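Local coordinates for protein alpha-amylase (Eisenia fetida, PDB 6M4K) that probably hydrolyses internal alpha-1,4-glucosidic bonds of starch-like polysaccharides, as a calcium-binding, cold-active TIM-barrel amylase of glycoside hydrolase family 13, at residues 20-25 with 382-386; 24-28 with 78-84; 34-38 with 93-97; 71-75 with 185-189; 345-349 with 362-366. All blocks are in the same frame, centred on the assembly; numbering follows the deposited sequence. Where two conformers were deposited one is given.

Contact 1: residues 20-25 with 382-386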
# COMPACT_ATOMS: atom_id res chain seq x y z
N VAL A 20 6.29 -2.44 0.16
CA VAL A 20 5.98 -2.19 -1.25
C VAL A 20 4.88 -3.14 -1.70
O VAL A 20 4.96 -4.35 -1.45
CB VAL A 20 7.22 -2.37 -2.15
CG1 VAL A 20 6.85 -2.11 -3.61
CG2 VAL A 20 8.35 -1.47 -1.71
N HIS A 21 3.89 -2.62 -2.41
CA HIS A 21 2.87 -3.48 -3.01
C HIS A 21 3.32 -3.83 -4.42
O HIS A 21 3.28 -2.99 -5.32
CB HIS A 21 1.54 -2.74 -3.07
CG HIS A 21 0.42 -3.58 -3.58
ND1 HIS A 21 -0.78 -3.04 -3.98
CD2 HIS A 21 0.30 -4.93 -3.70
CE1 HIS A 21 -1.59 -4.02 -4.35
NE2 HIS A 21 -0.96 -5.17 -4.19
N LEU A 22 3.79 -5.07 -4.61
CA LEU A 22 4.21 -5.53 -5.93
C LEU A 22 2.98 -6.11 -6.65
O LEU A 22 2.78 -7.32 -6.76
CB LEU A 22 5.38 -6.51 -5.81
CG LEU A 22 6.67 -5.91 -5.25
CD1 LEU A 22 7.75 -6.99 -5.16
CD2 LEU A 22 7.17 -4.75 -6.10
N PHE A 23 2.15 -5.18 -7.12
CA PHE A 23 0.80 -5.49 -7.61
C PHE A 23 0.87 -6.37 -8.86
O PHE A 23 1.47 -5.98 -9.87
CB PHE A 23 0.12 -4.16 -7.90
CG PHE A 23 -1.26 -4.26 -8.50
CD1 PHE A 23 -2.27 -4.99 -7.89
CD2 PHE A 23 -1.56 -3.55 -9.67
CE1 PHE A 23 -3.56 -5.03 -8.44
CE2 PHE A 23 -2.84 -3.59 -10.22
CZ PHE A 23 -3.83 -4.34 -9.61
N GLU A 24 0.27 -7.56 -8.78
CA GLU A 24 0.21 -8.53 -9.87
C GLU A 24 1.57 -9.10 -10.27
O GLU A 24 1.66 -9.79 -11.30
CB GLU A 24 -0.56 -8.02 -11.09
CG GLU A 24 -2.06 -7.90 -10.89
CD GLU A 24 -2.83 -9.19 -11.14
OE1 GLU A 24 -2.21 -10.27 -11.28
OE2 GLU A 24 -4.07 -9.12 -11.22
N TRP A 25 2.63 -8.87 -9.50
CA TRP A 25 3.89 -9.53 -9.79
C TRP A 25 3.77 -11.04 -9.54
O TRP A 25 3.13 -11.49 -8.57
CB TRP A 25 5.02 -8.98 -8.92
CG TRP A 25 5.50 -7.61 -9.30
CD1 TRP A 25 4.74 -6.53 -9.69
CD2 TRP A 25 6.86 -7.16 -9.31
NE1 TRP A 25 5.56 -5.44 -9.93
CE2 TRP A 25 6.86 -5.81 -9.72
CE3 TRP A 25 8.09 -7.78 -9.02
CZ2 TRP A 25 8.04 -5.07 -9.85
CZ3 TRP A 25 9.25 -7.04 -9.15
CH2 TRP A 25 9.22 -5.71 -9.55
N TRP A 382 6.06 -2.14 -16.93
CA TRP A 382 6.20 -2.18 -15.48
C TRP A 382 6.76 -0.84 -15.00
O TRP A 382 7.84 -0.43 -15.44
CB TRP A 382 7.11 -3.34 -15.08
CG TRP A 382 6.57 -4.67 -15.51
CD1 TRP A 382 6.90 -5.36 -16.66
CD2 TRP A 382 5.60 -5.47 -14.82
NE1 TRP A 382 6.20 -6.54 -16.71
CE2 TRP A 382 5.40 -6.64 -15.60
CE3 TRP A 382 4.88 -5.33 -13.62
CZ2 TRP A 382 4.52 -7.65 -15.21
CZ3 TRP A 382 4.00 -6.34 -13.24
CH2 TRP A 382 3.83 -7.48 -14.04
N ILE A 383 6.04 -0.18 -14.09
CA ILE A 383 6.42 1.16 -13.66
C ILE A 383 7.55 1.11 -12.64
O ILE A 383 8.48 1.93 -12.67
CB ILE A 383 5.19 1.91 -13.13
CG1 ILE A 383 4.06 1.90 -14.17
CG2 ILE A 383 5.56 3.33 -12.69
CD1 ILE A 383 4.44 2.51 -15.54
N CYS A 384 7.47 0.17 -11.69
CA CYS A 384 8.51 -0.04 -10.67
C CYS A 384 8.84 1.22 -9.87
O CYS A 384 10.01 1.59 -9.72
CB CYS A 384 9.77 -0.64 -11.28
SG CYS A 384 9.53 -2.27 -12.00
N GLU A 385 7.80 1.89 -9.35
CA GLU A 385 8.01 3.10 -8.56
C GLU A 385 9.02 2.89 -7.44
O GLU A 385 9.77 3.81 -7.09
CB GLU A 385 6.68 3.56 -7.93
CG GLU A 385 5.63 4.07 -8.91
CD GLU A 385 4.65 3.01 -9.35
OE1 GLU A 385 5.07 1.89 -9.69
OE2 GLU A 385 3.44 3.30 -9.34
N HIS A 386 9.02 1.71 -6.82
CA HIS A 386 9.92 1.46 -5.70
C HIS A 386 11.39 1.48 -6.13
O HIS A 386 12.26 1.65 -5.27
CB HIS A 386 9.57 0.13 -5.04
CG HIS A 386 9.84 -1.05 -5.91
ND1 HIS A 386 9.06 -1.38 -6.99
CD2 HIS A 386 10.84 -1.97 -5.86
CE1 HIS A 386 9.56 -2.46 -7.57
NE2 HIS A 386 10.63 -2.83 -6.91
O HOH W 1 6.02 -2.38 -10.88
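Val20 and His386 bring the two backbones nearest, 7.0 Å between their CA atoms, and the gap widens to 9.6 Å between the CA atoms of Trp25 and Trp382, where strand 19-22 has passed into a type II beta turn from Leu22 to Trp25. Side chains and a water join the segments, and no direct hydrogen bond crosses. Trp382 directs the CE3-CZ3 edge of its six-membered ring at the face of the Trp25 five-membered ring, a T-shaped pair with planes at 74° and Trp382 CZ3 3.6 Å from Trp25 CD1. Cys384 SG sits at the rim of the Trp25 indole, near its plane, 3.8 Å from Trp25 CZ2. A water accepts from both Trp25 NE1 (3.2 Å) and Cys384 N (3.0 Å), tying the indole to the loop backbone. In His386, CG stands between the backbone N and the carbonyl carbon (chi1 67°), which presents the imidazole to the strand: Leu22 CD2 lies over its face, 4.0 Å from the ring centroid, and Val20 CG1 packs on His386 CB. Hydrogen bonds of ND1 with Ser344 and NE2 with Glu33 fix the rotation of this ring, while a disulfide to Cys377 anchors Cys384. The cluster packs beside the first barrel strand, 19-22, which runs between strands 44-47 and 339-344; helix 27-39 covers it through Ile30 and Leu37, and segment 382-386 leads toward helix 389-401.

Contact 2: residues 24-28 with 78-84. With SO4 (sulfate ion), chain G.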
# COMPACT_ATOMS: atom_id res chain seq x y z
N GLU A 24 0.27 -7.56 -8.78
CA GLU A 24 0.21 -8.53 -9.87
C GLU A 24 1.57 -9.10 -10.27
O GLU A 24 1.66 -9.79 -11.30
CB GLU A 24 -0.56 -8.02 -11.09
CG GLU A 24 -2.06 -7.90 -10.89
CD GLU A 24 -2.83 -9.19 -11.14
OE1 GLU A 24 -2.21 -10.27 -11.28
OE2 GLU A 24 -4.07 -9.12 -11.22
N TRP A 25 2.63 -8.87 -9.50
CA TRP A 25 3.89 -9.53 -9.79
C TRP A 25 3.77 -11.04 -9.54
O TRP A 25 3.13 -11.49 -8.57
CB TRP A 25 5.02 -8.98 -8.92
CG TRP A 25 5.50 -7.61 -9.30
CD1 TRP A 25 4.74 -6.53 -9.69
CD2 TRP A 25 6.86 -7.16 -9.31
NE1 TRP A 25 5.56 -5.44 -9.93
CE2 TRP A 25 6.86 -5.81 -9.72
CE3 TRP A 25 8.09 -7.78 -9.02
CZ2 TRP A 25 8.04 -5.07 -9.85
CZ3 TRP A 25 9.25 -7.04 -9.15
CH2 TRP A 25 9.22 -5.71 -9.55
N LYS A 26 4.42 -11.81 -10.41
CA LYS A 26 4.54 -13.26 -10.21
C LYS A 26 5.49 -13.58 -9.06
O LYS A 26 6.40 -12.81 -8.73
CB LYS A 26 5.08 -13.93 -11.48
CG LYS A 26 4.12 -13.92 -12.66
CD LYS A 26 4.67 -14.73 -13.84
CE LYS A 26 5.92 -14.09 -14.41
NZ LYS A 26 6.27 -14.73 -15.72
N TRP A 27 5.28 -14.76 -8.47
CA TRP A 27 6.10 -15.17 -7.33
C TRP A 27 7.57 -15.26 -7.71
O TRP A 27 8.45 -14.88 -6.92
CB TRP A 27 5.61 -16.48 -6.74
CG TRP A 27 4.15 -16.55 -6.39
CD1 TRP A 27 3.37 -17.65 -6.43
CD2 TRP A 27 3.30 -15.48 -5.92
NE1 TRP A 27 2.09 -17.36 -6.04
CE2 TRP A 27 2.02 -16.03 -5.72
CE3 TRP A 27 3.48 -14.11 -5.68
CZ2 TRP A 27 0.93 -15.27 -5.28
CZ3 TRP A 27 2.41 -13.36 -5.24
CH2 TRP A 27 1.15 -13.94 -5.05
N THR A 28 7.87 -15.76 -8.91
CA THR A 28 9.28 -15.86 -9.30
C THR A 28 9.93 -14.49 -9.39
O THR A 28 11.11 -14.34 -9.07
CB THR A 28 9.42 -16.59 -10.62
OG1 THR A 28 8.58 -15.98 -11.60
CG2 THR A 28 9.05 -18.07 -10.46
N SER A 78 -0.33 -15.45 -10.08
CA SER A 78 1.08 -15.18 -9.82
C SER A 78 1.95 -16.43 -9.77
O SER A 78 3.18 -16.31 -9.82
CB SER A 78 1.26 -14.43 -8.51
OG SER A 78 0.87 -13.07 -8.63
N GLY A 79 1.36 -17.62 -9.67
CA GLY A 79 2.13 -18.83 -9.68
C GLY A 79 1.57 -19.91 -8.79
O GLY A 79 0.51 -19.74 -8.18
N SER A 80 2.28 -21.04 -8.73
CA SER A 80 1.83 -22.22 -8.03
C SER A 80 2.14 -22.12 -6.54
O SER A 80 2.85 -21.22 -6.08
CB SER A 80 2.55 -23.45 -8.58
OG SER A 80 3.92 -23.33 -8.27
N GLU A 81 1.60 -23.07 -5.78
CA GLU A 81 1.95 -23.17 -4.37
C GLU A 81 3.46 -23.33 -4.19
O GLU A 81 4.06 -22.71 -3.31
CB GLU A 81 1.21 -24.34 -3.72
CG GLU A 81 1.62 -24.56 -2.28
CD GLU A 81 0.98 -25.78 -1.67
OE1 GLU A 81 -0.24 -25.98 -1.84
OE2 GLU A 81 1.72 -26.56 -1.03
N THR A 82 4.09 -24.16 -5.03
CA THR A 82 5.54 -24.34 -4.95
C THR A 82 6.26 -23.02 -5.16
O THR A 82 7.20 -22.69 -4.42
CB THR A 82 5.98 -25.37 -5.99
OG1 THR A 82 5.59 -26.67 -5.55
CG2 THR A 82 7.49 -25.34 -6.19
N GLN A 83 5.84 -22.24 -6.16
CA GLN A 83 6.48 -20.96 -6.41
C GLN A 83 6.23 -19.97 -5.27
O GLN A 83 7.13 -19.20 -4.91
CB GLN A 83 6.04 -20.42 -7.76
CG GLN A 83 6.56 -21.25 -8.91
CD GLN A 83 5.93 -20.86 -10.23
OE1 GLN A 83 4.72 -20.65 -10.32
NE2 GLN A 83 6.75 -20.78 -11.28
N PHE A 84 5.03 -19.99 -4.70
CA PHE A 84 4.72 -19.14 -3.55
C PHE A 84 5.65 -19.45 -2.38
O PHE A 84 6.23 -18.55 -1.76
CB PHE A 84 3.26 -19.31 -3.13
CG PHE A 84 2.84 -18.38 -2.01
CD1 PHE A 84 2.41 -17.10 -2.29
CD2 PHE A 84 2.91 -18.79 -0.68
CE1 PHE A 84 2.05 -16.22 -1.26
CE2 PHE A 84 2.56 -17.94 0.35
CZ PHE A 84 2.13 -16.65 0.07
S SO4 G . 6.85 -18.12 -14.10
O1 SO4 G . 5.63 -18.45 -13.38
O2 SO4 G . 7.56 -17.12 -13.33
O3 SO4 G . 6.51 -17.54 -15.40
O4 SO4 G . 7.67 -19.32 -14.27
O HOH W 2 5.72 -17.39 -10.21
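Trp27 is held between Ser78 and Phe84. The CB of Ser78 rests over one face of the indole, and Phe84 turns its edge to the opposite face, a T-shaped pair with planes at 78° and Phe84 CD1 3.6 Å from Trp27 CE2. The Phe84 CG lies anti to its own backbone N (chi1 -176°), which brings CD1 beneath the indole rim. Two direct hydrogen bonds join the segments beside the indole, one between backbones and one from the Ser78 hydroxyl. Trp27 N donates almost straight to Ser78 O (2.9 Å, 167°), and Ser78 OG donates to Trp25 O (2.8 Å) from well above the carbonyl plane. A water donates to the same Ser78 O and accepts from Thr28 N at 3.0 Å. At the outer side a sulfate ion, probably from the crystallisation liquor, takes a hydrogen bond from Lys26 NZ to its O3 (2.8 Å) and a weak one from Gln83 NE2; its modelled distance to Thr28 OG1 is doubtfully short. Lys26 NZ also forms a salt bridge with Asp374. Further out, Ser80 and Gln83 make a capping box: Gln83 N donates to Ser80 OG (3.1 Å), and Ser80 N donates to a lone pair of Gln83 OE1 (2.9 Å). Gly79 has backbone angles that suit glycine and lies where a CB would strike Trp27 CD1. Arg66 hydrogen-bonds to Ser78 OG and forms a salt bridge with Glu24. Here the N-terminal ends of the first two helices of the TIM-barrel shell, 27-39 with Lys26 as N-cap and 81-93 with its capping box, meet around one buried indole.

Contact 3: residues 34-38 with 93-97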
# COMPACT_ATOMS: atom_id res chain seq x y z
N CYS A 34 13.40 -9.62 -4.04
CA CYS A 34 13.74 -9.51 -2.62
C CYS A 34 15.21 -9.16 -2.41
O CYS A 34 15.53 -8.46 -1.45
CB CYS A 34 13.31 -10.76 -1.85
SG CYS A 34 11.53 -10.70 -1.52
N GLN A 35 16.10 -9.58 -3.31
CA GLN A 35 17.51 -9.19 -3.18
C GLN A 35 17.66 -7.68 -3.35
O GLN A 35 18.34 -7.02 -2.56
CB GLN A 35 18.38 -9.93 -4.19
CG GLN A 35 19.86 -9.64 -4.02
CD GLN A 35 20.39 -10.11 -2.68
OE1 GLN A 35 20.59 -11.30 -2.46
NE2 GLN A 35 20.62 -9.17 -1.77
N TRP A 36 17.04 -7.13 -4.41
CA TRP A 36 17.09 -5.69 -4.63
C TRP A 36 16.46 -4.94 -3.46
O TRP A 36 17.01 -3.94 -2.98
CB TRP A 36 16.37 -5.36 -5.95
CG TRP A 36 16.59 -3.93 -6.39
CD1 TRP A 36 17.52 -3.48 -7.29
CD2 TRP A 36 15.90 -2.77 -5.91
NE1 TRP A 36 17.44 -2.12 -7.41
CE2 TRP A 36 16.46 -1.65 -6.57
CE3 TRP A 36 14.86 -2.56 -5.00
CZ2 TRP A 36 16.02 -0.34 -6.33
CZ3 TRP A 36 14.43 -1.27 -4.76
CH2 TRP A 36 15.01 -0.17 -5.42
N LEU A 37 15.31 -5.42 -2.99
CA LEU A 37 14.64 -4.78 -1.87
C LEU A 37 15.49 -4.80 -0.61
O LEU A 37 15.56 -3.80 0.10
CB LEU A 37 13.30 -5.46 -1.62
CG LEU A 37 12.27 -5.22 -2.72
CD1 LEU A 37 11.15 -6.24 -2.63
CD2 LEU A 37 11.70 -3.81 -2.63
N ALA A 38 16.13 -5.94 -0.32
CA ALA A 38 17.01 -6.00 0.84
C ALA A 38 18.17 -5.03 0.71
O ALA A 38 18.51 -4.31 1.66
CB ALA A 38 17.52 -7.44 1.03
N ASN A 93 14.60 -15.39 4.11
CA ASN A 93 16.03 -15.56 4.36
C ASN A 93 16.81 -14.29 4.10
O ASN A 93 17.88 -14.09 4.69
CB ASN A 93 16.59 -16.71 3.52
CG ASN A 93 16.18 -18.07 4.04
OD1 ASN A 93 15.78 -18.20 5.20
ND2 ASN A 93 16.28 -19.09 3.20
N LEU A 94 16.31 -13.42 3.22
CA LEU A 94 16.93 -12.12 2.96
C LEU A 94 16.44 -11.03 3.89
O LEU A 94 16.91 -9.89 3.78
CB LEU A 94 16.67 -11.69 1.52
CG LEU A 94 17.48 -12.46 0.48
CD1 LEU A 94 16.87 -12.27 -0.89
CD2 LEU A 94 18.91 -11.96 0.49
N GLY A 95 15.52 -11.33 4.80
CA GLY A 95 14.99 -10.32 5.69
C GLY A 95 14.01 -9.36 5.04
O GLY A 95 13.92 -8.20 5.47
N VAL A 96 13.29 -9.82 4.02
CA VAL A 96 12.25 -9.04 3.36
C VAL A 96 10.98 -9.88 3.46
O VAL A 96 10.92 -10.98 2.89
CB VAL A 96 12.60 -8.73 1.90
CG1 VAL A 96 11.47 -7.97 1.24
CG2 VAL A 96 13.89 -7.91 1.84
N TYR A 97 9.99 -9.40 4.20
CA TYR A 97 8.87 -10.25 4.58
C TYR A 97 7.67 -10.10 3.64
O TYR A 97 7.62 -9.20 2.80
CB TYR A 97 8.52 -10.00 6.06
CG TYR A 97 9.74 -10.26 6.91
CD1 TYR A 97 10.42 -11.48 6.83
CD2 TYR A 97 10.27 -9.28 7.73
CE1 TYR A 97 11.56 -11.73 7.57
CE2 TYR A 97 11.42 -9.53 8.49
CZ TYR A 97 12.04 -10.75 8.39
OH TYR A 97 13.18 -10.98 9.14
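Gln35 supplies the flat group that touches the other segment: its carboxamide is met at a slant by the Leu94 methyl CD2, 3.5 Å from Gln35 OE1. Although its CB points off the contact, a bend at chi2 (63°) folds the amide back over the leucine. The aromatic rings of these segments have other neighbours. Gly95 C lies above one face of the Tyr97 ring, offset toward its rim, and Phe225 meets this ring as well; Trp36 stacks on His40 and receives Arg387 in a cation-pi contact. The rest of the interface is mostly apolar, without a hydrogen bond across it. Val96 CG2 sits beside the helical hydrogen bond from Ala38 N to Cys34 O, 3.7 Å from Ala38 N, and equally close to Ala38 CB at 3.7 Å. Val96 CG1 lies anti to the backbone N (chi1 178°) and reaches Cys34 SG at 3.9 Å and Leu37 CB at 4.2 Å. Leu94 CD1 packs on the helix backbone, 3.8 Å from Cys34 C. A Schellman motif closes the preceding helix, Gly95 taking the positive phi, and Arg16 binds Leu94 O. The disulfide of Cys34 with Cys91 adds a covalent tie. Helix 27-39 is thereby packed on the link that carries the chain from helix 81-93 into strand 97-102, the third of the barrel, with Val45 of strand 44-47 touching both Leu37 and Val96.

Contact 4: residues 71-75 with 185-189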
# COMPACT_ATOMS: atom_id res chain seq x y z
N SER A 71 -11.49 -20.76 -3.94
CA SER A 71 -11.16 -21.66 -2.84
C SER A 71 -9.95 -21.09 -2.12
O SER A 71 -9.47 -20.00 -2.45
CB SER A 71 -10.90 -23.09 -3.32
OG SER A 71 -9.57 -23.22 -3.77
N TYR A 72 -9.45 -21.83 -1.13
CA TYR A 72 -8.26 -21.43 -0.40
C TYR A 72 -7.04 -22.29 -0.75
O TYR A 72 -6.05 -22.28 -0.01
CB TYR A 72 -8.54 -21.36 1.10
CG TYR A 72 -9.72 -20.47 1.42
CD1 TYR A 72 -9.62 -19.08 1.32
CD2 TYR A 72 -10.94 -21.01 1.81
CE1 TYR A 72 -10.72 -18.27 1.60
CE2 TYR A 72 -12.03 -20.21 2.09
CZ TYR A 72 -11.92 -18.84 2.00
OH TYR A 72 -13.01 -18.05 2.28
N THR A 73 -7.09 -23.02 -1.87
CA THR A 73 -5.84 -23.56 -2.39
C THR A 73 -4.98 -22.41 -2.90
O THR A 73 -5.41 -21.25 -2.94
CB THR A 73 -6.10 -24.58 -3.50
OG1 THR A 73 -6.54 -23.92 -4.69
CG2 THR A 73 -7.15 -25.59 -3.04
N MET A 74 -3.74 -22.71 -3.26
CA MET A 74 -2.71 -21.68 -3.43
C MET A 74 -2.10 -21.66 -4.82
O MET A 74 -0.90 -21.40 -4.98
CB MET A 74 -1.66 -21.80 -2.33
CG MET A 74 -2.20 -21.33 -0.98
SD MET A 74 -2.48 -19.55 -0.94
CE MET A 74 -0.77 -19.02 -0.97
N ASN A 75 -2.91 -21.90 -5.84
CA ASN A 75 -2.49 -21.74 -7.23
C ASN A 75 -3.26 -20.55 -7.80
O ASN A 75 -4.49 -20.58 -7.86
CB ASN A 75 -2.83 -23.01 -8.01
CG ASN A 75 -2.12 -23.10 -9.35
OD1 ASN A 75 -1.15 -22.39 -9.61
ND2 ASN A 75 -2.61 -23.99 -10.20
N PHE A 185 -6.97 -21.23 6.41
CA PHE A 185 -6.26 -20.63 5.28
C PHE A 185 -5.14 -19.72 5.76
O PHE A 185 -3.97 -19.89 5.38
CB PHE A 185 -7.29 -19.84 4.46
CG PHE A 185 -6.71 -18.90 3.43
CD1 PHE A 185 -5.81 -19.34 2.48
CD2 PHE A 185 -7.10 -17.57 3.42
CE1 PHE A 185 -5.30 -18.45 1.52
CE2 PHE A 185 -6.60 -16.69 2.48
CZ PHE A 185 -5.70 -17.13 1.53
N ALA A 186 -5.46 -18.77 6.64
CA ALA A 186 -4.44 -17.87 7.15
C ALA A 186 -3.34 -18.62 7.89
O ALA A 186 -2.15 -18.32 7.72
CB ALA A 186 -5.08 -16.81 8.04
N ASN A 187 -3.71 -19.62 8.71
CA ASN A 187 -2.71 -20.35 9.47
C ASN A 187 -1.80 -21.18 8.59
O ASN A 187 -0.62 -21.38 8.93
CB ASN A 187 -3.39 -21.24 10.52
CG ASN A 187 -3.78 -20.47 11.75
OD1 ASN A 187 -3.14 -19.47 12.07
ND2 ASN A 187 -4.82 -20.92 12.46
N ARG A 188 -2.32 -21.73 7.49
CA ARG A 188 -1.47 -22.47 6.57
C ARG A 188 -0.39 -21.56 6.01
O ARG A 188 0.79 -21.92 5.97
CB ARG A 188 -2.33 -23.08 5.46
CG ARG A 188 -1.58 -23.91 4.43
CD ARG A 188 -2.52 -24.85 3.64
NE ARG A 188 -3.92 -24.43 3.70
CZ ARG A 188 -4.57 -23.86 2.69
NH1 ARG A 188 -3.96 -23.67 1.53
NH2 ARG A 188 -5.83 -23.48 2.84
N LEU A 189 -0.77 -20.33 5.65
CA LEU A 189 0.19 -19.39 5.10
C LEU A 189 1.18 -18.92 6.16
O LEU A 189 2.39 -18.83 5.88
CB LEU A 189 -0.53 -18.23 4.43
CG LEU A 189 -0.97 -18.47 2.97
CD1 LEU A 189 -1.77 -19.76 2.78
CD2 LEU A 189 -1.75 -17.28 2.46
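Tyr72 and Phe185 form the dense part of this contact, where a loop between barrel strand 44-47 and helix 81-93 lies against helix 176-192 of the TIM-barrel shell. Tyr72 CD1 lies over the Phe185 face, offset toward the rim, 3.6 Å from Phe185 CG; the planes are inclined at 36°, an oblique pair. Phe185 CG lies anti to its own backbone N (chi1 166°), turning the ring into the loop. Met74, bent at its last two torsions, completes the buried side with its sulfur against the same ring. The packing of Phe185 is therefore face to tyrosine and rim to sulfur. On the partly exposed side there is less contact and more polar bonding. Arg188 reaches out there and grips Tyr72 O end-on, NH1 at 2.9 Å and NH2 at 3.1 Å, with the oxygen in the guanidinium plane and both nitrogens approaching from one face of the carbonyl plane. Its NH2 also forms a salt bridge with Glu184. A leucine in place of Arg188 would probably leave Tyr72 O without both of these donors and the Glu184 carboxylate without its charged mate. Within the loop, Ser71 OG accepts from Thr73 N in an ST turn, and Thr73 OG1 bonds to Asp117. Tyr72 OH bonds to Tyr133, and the tyrosine side chain is about 12 Å from the bound calcium. Back on the packed side, Met74 SD lies at the edge of the Phe185 ring, in its plane, a Met-aromatic contact 3.9 Å from Phe185 CE1.

Contact 5: residues 345-349 with 362-366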
# COMPACT_ATOMS: atom_id res chain seq x y z
N SER A 345 3.43 -0.33 -9.69
CA SER A 345 2.34 -0.44 -10.65
C SER A 345 2.79 -1.02 -11.99
O SER A 345 3.97 -1.10 -12.31
CB SER A 345 1.77 0.95 -10.95
OG SER A 345 1.46 1.63 -9.75
N TYR A 346 1.78 -1.37 -12.79
CA TYR A 346 1.98 -1.59 -14.21
C TYR A 346 1.20 -0.55 -15.01
O TYR A 346 0.22 0.02 -14.55
CB TYR A 346 1.59 -3.02 -14.61
CG TYR A 346 0.14 -3.43 -14.37
CD1 TYR A 346 -0.86 -3.02 -15.25
CD2 TYR A 346 -0.22 -4.25 -13.30
CE1 TYR A 346 -2.17 -3.40 -15.06
CE2 TYR A 346 -1.53 -4.64 -13.11
CZ TYR A 346 -2.51 -4.22 -13.99
OH TYR A 346 -3.80 -4.63 -13.81
N ASN A 347 1.65 -0.34 -16.24
CA ASN A 347 0.99 0.57 -17.16
C ASN A 347 -0.21 -0.11 -17.81
O ASN A 347 -0.24 -1.33 -18.01
CB ASN A 347 1.99 1.01 -18.24
CG ASN A 347 1.62 2.32 -18.89
OD1 ASN A 347 0.65 2.98 -18.52
ND2 ASN A 347 2.41 2.72 -19.88
N TRP A 348 -1.21 0.69 -18.15
CA TRP A 348 -2.38 0.19 -18.86
C TRP A 348 -2.97 1.35 -19.63
O TRP A 348 -2.64 2.51 -19.36
CB TRP A 348 -3.40 -0.44 -17.89
CG TRP A 348 -4.31 0.55 -17.19
CD1 TRP A 348 -5.58 0.91 -17.56
CD2 TRP A 348 -4.02 1.28 -15.99
NE1 TRP A 348 -6.09 1.83 -16.66
CE2 TRP A 348 -5.15 2.07 -15.69
CE3 TRP A 348 -2.91 1.34 -15.13
CZ2 TRP A 348 -5.21 2.91 -14.59
CZ3 TRP A 348 -2.98 2.18 -14.02
CH2 TRP A 348 -4.12 2.95 -13.77
N PRO A 349 -3.84 1.07 -20.66
CA PRO A 349 -4.34 2.18 -21.49
C PRO A 349 -5.46 2.95 -20.81
O PRO A 349 -6.63 2.93 -21.21
CB PRO A 349 -4.81 1.45 -22.76
CG PRO A 349 -5.27 0.13 -22.24
CD PRO A 349 -4.28 -0.24 -21.16
N VAL A 362 -8.12 -3.59 -17.13
CA VAL A 362 -7.02 -4.27 -17.80
C VAL A 362 -6.06 -4.84 -16.77
O VAL A 362 -5.66 -4.16 -15.82
CB VAL A 362 -6.34 -3.32 -18.79
CG1 VAL A 362 -5.05 -3.93 -19.32
CG2 VAL A 362 -7.29 -2.98 -19.95
N GLY A 363 -5.71 -6.11 -16.95
CA GLY A 363 -4.78 -6.81 -16.08
C GLY A 363 -3.33 -6.49 -16.37
O GLY A 363 -3.00 -5.62 -17.19
N PRO A 364 -2.43 -7.19 -15.70
CA PRO A 364 -1.01 -6.90 -15.82
C PRO A 364 -0.48 -7.22 -17.21
O PRO A 364 -1.16 -7.87 -18.02
CB PRO A 364 -0.38 -7.85 -14.78
CG PRO A 364 -1.34 -8.96 -14.68
CD PRO A 364 -2.68 -8.32 -14.80
N PRO A 365 0.74 -6.77 -17.51
CA PRO A 365 1.38 -7.10 -18.79
C PRO A 365 1.33 -8.60 -19.05
O PRO A 365 1.70 -9.42 -18.21
CB PRO A 365 2.81 -6.60 -18.60
CG PRO A 365 2.67 -5.42 -17.65
CD PRO A 365 1.59 -5.88 -16.68
N THR A 366 0.87 -8.95 -20.25
CA THR A 366 0.53 -10.32 -20.56
C THR A 366 0.77 -10.57 -22.04
O THR A 366 0.66 -9.67 -22.87
CB THR A 366 -0.95 -10.61 -20.21
OG1 THR A 366 -1.25 -11.98 -20.45
CG2 THR A 366 -1.90 -9.73 -21.03
O HOH W 3 -1.10 -3.98 -18.48
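Tyr346 holds CG between its backbone N and carbonyl carbon (chi1 61°), a setting that lays its ring along 362-365. Pro364 CA sits over the ring centre, a CH-pi contact with CA 3.5 Å from the centroid and only 9° off the normal, and Pro364 CB lies 3.8 Å from Tyr346 CE2. Where the ring joins its backbone, Pro365 CD packs on Tyr346 CB at 3.5 Å. At the other end Tyr346 OH donates to Val362 O, 2.8 Å away, on a lone pair in the carbonyl plane. A phenylalanine at Tyr346 would probably leave that carbonyl oxygen without its donor and the ring end less firmly fixed. Both segments lie in the long connection from the eighth TIM-barrel strand, 339-344, to helix 389-401, on either side of the short strands 352-353 and 356-357; the Tyr346 ring also meets Phe23, just past the first strand, with planes nearly parallel. A water lies between the backbones, 2.8 Å from both Asn347 O and Gly363 O. Val362 CG1 reaches Trp348 CB at 4.1 Å and packs against Pro349 CD. Trp348 NE1 itself bonds to Asp357, and Arg306 makes a cation-pi contact with its indole.

Contact 1 is the most central, about 10 Å from the chain centre and wholly buried; its aromatics, sulfur and bridging water contrast with the mostly apolar contact 3, which is also buried. Contacts 2 and 3 use opposite ends of helix 27-39 against the start and the exit of helix 81-93, and contact 2, with its sulfate, is partly open. Contacts 1 and 2 share Glu24 and Trp25. Contact 5, a proline-rich loop pair and only partly buried, joins contact 1 through Ser345 with Glu385 and Phe23 with Tyr346. Contact 4 adds helix 176-192, touches contact 2 where Met74 meets Phe84, and pairs buried rings with a partly exposed arginine.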